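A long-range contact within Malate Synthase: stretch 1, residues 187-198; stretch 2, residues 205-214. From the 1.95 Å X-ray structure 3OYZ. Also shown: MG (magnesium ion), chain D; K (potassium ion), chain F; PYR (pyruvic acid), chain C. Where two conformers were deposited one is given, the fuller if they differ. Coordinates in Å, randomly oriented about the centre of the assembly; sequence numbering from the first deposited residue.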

# COMPACT_ATOMS: atom_id res chain seq x y z
N VAL A 187 8.32 5.91 13.90
CA VAL A 187 9.58 5.47 13.30
C VAL A 187 9.44 4.04 12.88
O VAL A 187 9.10 3.25 13.71
CB VAL A 187 10.77 5.53 14.33
CG1 VAL A 187 12.09 5.16 13.69
CG2 VAL A 187 10.85 6.90 14.97
N ASP A 188 9.69 3.65 11.63
CA ASP A 188 9.59 2.24 11.28
C ASP A 188 10.71 1.40 11.89
O ASP A 188 11.86 1.86 11.91
CB ASP A 188 9.61 2.07 9.77
CG ASP A 188 8.31 2.54 9.16
OD1 ASP A 188 7.33 2.47 9.92
OD2 ASP A 188 8.26 3.01 8.03
N GLY A 189 10.36 0.18 12.30
CA GLY A 189 11.34 -0.77 12.75
C GLY A 189 11.30 -1.99 11.87
O GLY A 189 10.74 -2.98 12.25
N GLU A 190 11.97 -1.93 10.72
CA GLU A 190 11.84 -2.99 9.72
C GLU A 190 12.26 -4.37 10.20
O GLU A 190 11.74 -5.36 9.68
CB GLU A 190 12.53 -2.65 8.41
CG GLU A 190 11.70 -1.85 7.40
CD GLU A 190 11.83 -0.34 7.56
OE1 GLU A 190 12.28 0.05 8.65
OE2 GLU A 190 11.43 0.44 6.65
N VAL A 191 13.13 -4.43 11.21
CA VAL A 191 13.71 -5.73 11.58
C VAL A 191 12.67 -6.51 12.40
O VAL A 191 12.29 -7.62 12.02
CB VAL A 191 15.05 -5.62 12.33
CG1 VAL A 191 15.61 -7.03 12.43
CG2 VAL A 191 16.00 -4.76 11.53
N ASP A 192 12.23 -5.95 13.51
CA ASP A 192 11.16 -6.62 14.26
C ASP A 192 9.85 -6.69 13.46
O ASP A 192 9.07 -7.64 13.61
CB ASP A 192 10.92 -5.85 15.55
CG ASP A 192 11.92 -6.25 16.66
OD1 ASP A 192 12.07 -7.47 16.78
OD2 ASP A 192 12.54 -5.35 17.29
N TYR A 193 9.66 -5.77 12.51
CA TYR A 193 8.44 -5.84 11.70
C TYR A 193 8.50 -7.04 10.79
O TYR A 193 7.52 -7.78 10.65
CB TYR A 193 8.36 -4.56 10.88
CG TYR A 193 7.12 -4.46 10.00
CD1 TYR A 193 5.91 -4.05 10.55
CD2 TYR A 193 7.19 -4.72 8.63
CE1 TYR A 193 4.74 -3.92 9.71
CE2 TYR A 193 6.07 -4.59 7.82
CZ TYR A 193 4.87 -4.14 8.35
OH TYR A 193 3.82 -4.08 7.44
N THR A 194 9.65 -7.30 10.17
CA THR A 194 9.87 -8.51 9.36
C THR A 194 9.53 -9.77 10.10
O THR A 194 8.87 -10.66 9.53
CB THR A 194 11.35 -8.62 8.92
OG1 THR A 194 11.55 -7.52 8.05
CG2 THR A 194 11.68 -9.94 8.11
N LYS A 195 9.97 -9.81 11.36
CA LYS A 195 9.65 -10.87 12.31
C LYS A 195 8.14 -11.03 12.50
O LYS A 195 7.53 -12.09 12.36
CB LYS A 195 10.35 -10.52 13.65
CG LYS A 195 9.87 -11.30 14.90
CD LYS A 195 10.56 -10.91 16.21
CE LYS A 195 10.17 -9.59 16.87
NZ LYS A 195 8.73 -9.28 16.68
N ASP A 196 7.51 -9.92 12.86
CA ASP A 196 6.07 -9.93 13.17
C ASP A 196 5.26 -10.32 11.96
O ASP A 196 4.27 -11.02 12.08
CB ASP A 196 5.68 -8.55 13.77
CG ASP A 196 4.17 -8.52 14.21
OD1 ASP A 196 3.88 -9.14 15.25
OD2 ASP A 196 3.27 -7.96 13.54
N MET A 197 5.67 -9.89 10.76
CA MET A 197 4.99 -10.20 9.51
C MET A 197 5.37 -11.61 9.02
O MET A 197 4.68 -12.12 8.09
CB MET A 197 5.30 -9.12 8.43
CG MET A 197 4.81 -7.65 8.85
SD MET A 197 2.96 -7.68 8.57
CE MET A 197 2.99 -7.33 6.80
N ARG A 198 6.39 -12.25 9.63
CA ARG A 198 6.84 -13.60 9.19
C ARG A 198 7.42 -13.58 7.77
O ARG A 198 7.28 -14.53 7.02
CB ARG A 198 5.83 -14.75 9.37
CG ARG A 198 5.26 -14.76 10.80
CD ARG A 198 4.48 -15.98 11.26
NE ARG A 198 3.45 -16.36 10.31
CZ ARG A 198 2.83 -17.53 10.37
NH1 ARG A 198 3.15 -18.40 11.34
NH2 ARG A 198 1.92 -17.84 9.47
MG MG D . 12.82 -3.50 16.96
K K F . 2.01 -12.26 7.69
C PYR C . 13.81 -2.78 14.50
O PYR C . 13.15 -3.71 15.09
OXT PYR C . 13.91 -2.70 13.22
CA PYR C . 14.31 -1.76 15.31
O3 PYR C . 14.09 -1.78 16.59
CB PYR C . 15.01 -0.61 14.70
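Stretch 2 (205-214) ELPAWPELRH

Two segments close in sequence can pack through side chains even where their helix axes stay well apart, and the contact between residues 187-198 and 205-214 of this malate synthase illustrates the arrangement. Stretch 1 leaves a strand at Asp188, passes through Gly189 at the N-cap position, and enters a helix that begins at Glu190; Arg198, with positive phi, closes it in a Schellman motif. Stretch 2 comes in as an irregular segment, with Leu206 and Pro207 extended, Ala208 near helical values and Trp209 at positive phi (38/60) in the N-cap position of the helix that starts at Pro210. The N-to-C directions of the two helices lie at 118°, oblique and nearer antiparallel than parallel, and the axes come no nearer than 12.2 Å, so the helices do not pack closely; side chains fill the space between them, and 615 Å² is buried in all. The backbones are closer where Val191 CA lies 6.9 Å from Leu206 CA and Asp188 CA 7.1 Å from Arg213 CA.

Aromatic contacts involve the residue with the largest covered area, Trp209, which receives the edge of Tyr193 on its face: the planes stand at 84°, the centroid of the tyrosine ring is 4.8 Å from that of the indole six-membered ring, and Tyr193 CE2 is 3.5 Å from Trp209 CD2. The tyrosine ring in turn offers a face to Leu212, whose CD2 lies 3.8 Å from the ring centroid and only 10° off its normal, a CH-pi contact.

One hydrogen bond joins the stretches. Trp209 NE1 donates to Thr194 OG1 at 3.2 Å and is almost linear, at 171°. Because Thr194 OG1 itself donates to Glu190 O at 2.7 Å, the hydroxyl relays the indole to the helix backbone.

Apolar packing extends the contact. Leu206 reaches the first helical turn, its CD1 3.9 Å from Val191 CG2, while Met197 CB touches Trp209 CH2 at 3.6 Å near the other end of the helix. Asp188 OD2 also packs 3.5 Å from Arg213 CA.

Charge plays a looser part. Glu190 OE2 is 4.3 Å from Arg213 NE, beyond salt-bridge range. Arg213 NE and NH2 both donate to Ala208 O, at 3.1 and 2.9 Å, tying their own helix to the preceding loop.

On the same helix as Tyr193 and Thr194, Asp192 points its CA-to-CB bond away from stretch 2, and its OD2 binds magnesium at 1.9 Å from MG. Val191 N also donates to pyruvate OXT, at 2.8 Å.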

# COMPACT_ATOMS: atom_id res chain seq x y z
N GLU A 205 18.46 -10.77 3.94
CA GLU A 205 18.42 -9.31 4.07
C GLU A 205 16.93 -8.86 4.28
O GLU A 205 15.99 -9.60 3.90
CB GLU A 205 18.95 -8.61 2.82
CG GLU A 205 20.49 -8.68 2.56
CD GLU A 205 21.44 -8.48 3.77
OE1 GLU A 205 21.48 -7.41 4.42
OE2 GLU A 205 22.22 -9.42 4.08
N LEU A 206 16.75 -7.67 4.85
CA LEU A 206 15.41 -7.12 5.08
C LEU A 206 14.65 -6.91 3.78
O LEU A 206 15.19 -6.38 2.81
CB LEU A 206 15.55 -5.76 5.76
CG LEU A 206 16.08 -5.78 7.18
CD1 LEU A 206 16.08 -4.30 7.63
CD2 LEU A 206 15.23 -6.59 8.13
N PRO A 207 13.36 -7.33 3.73
CA PRO A 207 12.55 -6.82 2.64
C PRO A 207 12.50 -5.26 2.67
O PRO A 207 12.71 -4.61 3.68
CB PRO A 207 11.11 -7.34 2.97
CG PRO A 207 11.29 -8.35 4.01
CD PRO A 207 12.61 -8.09 4.74
N ALA A 208 12.12 -4.64 1.57
CA ALA A 208 12.05 -3.19 1.46
C ALA A 208 10.79 -2.53 2.07
O ALA A 208 10.81 -1.32 2.40
CB ALA A 208 12.24 -2.84 -0.03
N TRP A 209 9.72 -3.31 2.23
CA TRP A 209 8.40 -2.84 2.81
C TRP A 209 7.99 -1.44 2.38
O TRP A 209 7.74 -0.56 3.21
CB TRP A 209 8.53 -2.84 4.33
CG TRP A 209 8.83 -4.17 4.93
CD1 TRP A 209 9.92 -4.54 5.66
CD2 TRP A 209 7.92 -5.28 4.94
NE1 TRP A 209 9.74 -5.82 6.11
CE2 TRP A 209 8.52 -6.29 5.69
CE3 TRP A 209 6.63 -5.46 4.42
CZ2 TRP A 209 7.89 -7.55 5.89
CZ3 TRP A 209 5.98 -6.68 4.66
CH2 TRP A 209 6.64 -7.72 5.37
N PRO A 210 7.83 -1.23 1.06
CA PRO A 210 7.42 0.12 0.63
C PRO A 210 6.11 0.57 1.23
O PRO A 210 5.96 1.74 1.56
CB PRO A 210 7.23 0.00 -0.91
CG PRO A 210 7.26 -1.48 -1.22
CD PRO A 210 7.86 -2.23 -0.03
N GLU A 211 5.15 -0.34 1.36
CA GLU A 211 3.83 0.05 1.92
C GLU A 211 3.89 0.45 3.37
O GLU A 211 3.18 1.40 3.77
CB GLU A 211 2.76 -1.05 1.80
CG GLU A 211 2.52 -1.50 0.35
CD GLU A 211 3.51 -2.57 -0.15
OE1 GLU A 211 4.49 -2.93 0.58
OE2 GLU A 211 3.32 -3.02 -1.31
N LEU A 212 4.74 -0.21 4.15
CA LEU A 212 4.90 0.22 5.53
C LEU A 212 5.35 1.68 5.60
O LEU A 212 4.84 2.44 6.39
CB LEU A 212 5.88 -0.66 6.31
CG LEU A 212 6.24 -0.20 7.70
CD1 LEU A 212 5.09 -0.04 8.72
CD2 LEU A 212 7.46 -0.95 8.28
N ARG A 213 6.33 2.04 4.77
CA ARG A 213 6.91 3.36 4.77
C ARG A 213 5.90 4.37 4.24
O ARG A 213 5.74 5.41 4.87
CB ARG A 213 8.19 3.32 3.91
CG ARG A 213 9.35 2.54 4.56
CD ARG A 213 10.63 2.73 3.70
NE ARG A 213 10.64 1.76 2.62
CZ ARG A 213 10.97 1.96 1.35
NH1 ARG A 213 11.41 3.12 0.86
NH2 ARG A 213 10.93 0.89 0.57
N HIS A 214 5.16 3.99 3.20
CA HIS A 214 4.03 4.79 2.75
C HIS A 214 3.03 5.08 3.88
O HIS A 214 2.67 6.25 4.13
CB HIS A 214 3.27 4.20 1.56
CG HIS A 214 2.06 5.00 1.18
ND1 HIS A 214 2.12 6.06 0.29
CD2 HIS A 214 0.77 4.94 1.61
CE1 HIS A 214 0.90 6.54 0.11
NE2 HIS A 214 0.07 5.92 0.93
O HOH W 1 14.95 -3.94 17.90
O HOH W 2 12.53 -2.72 18.78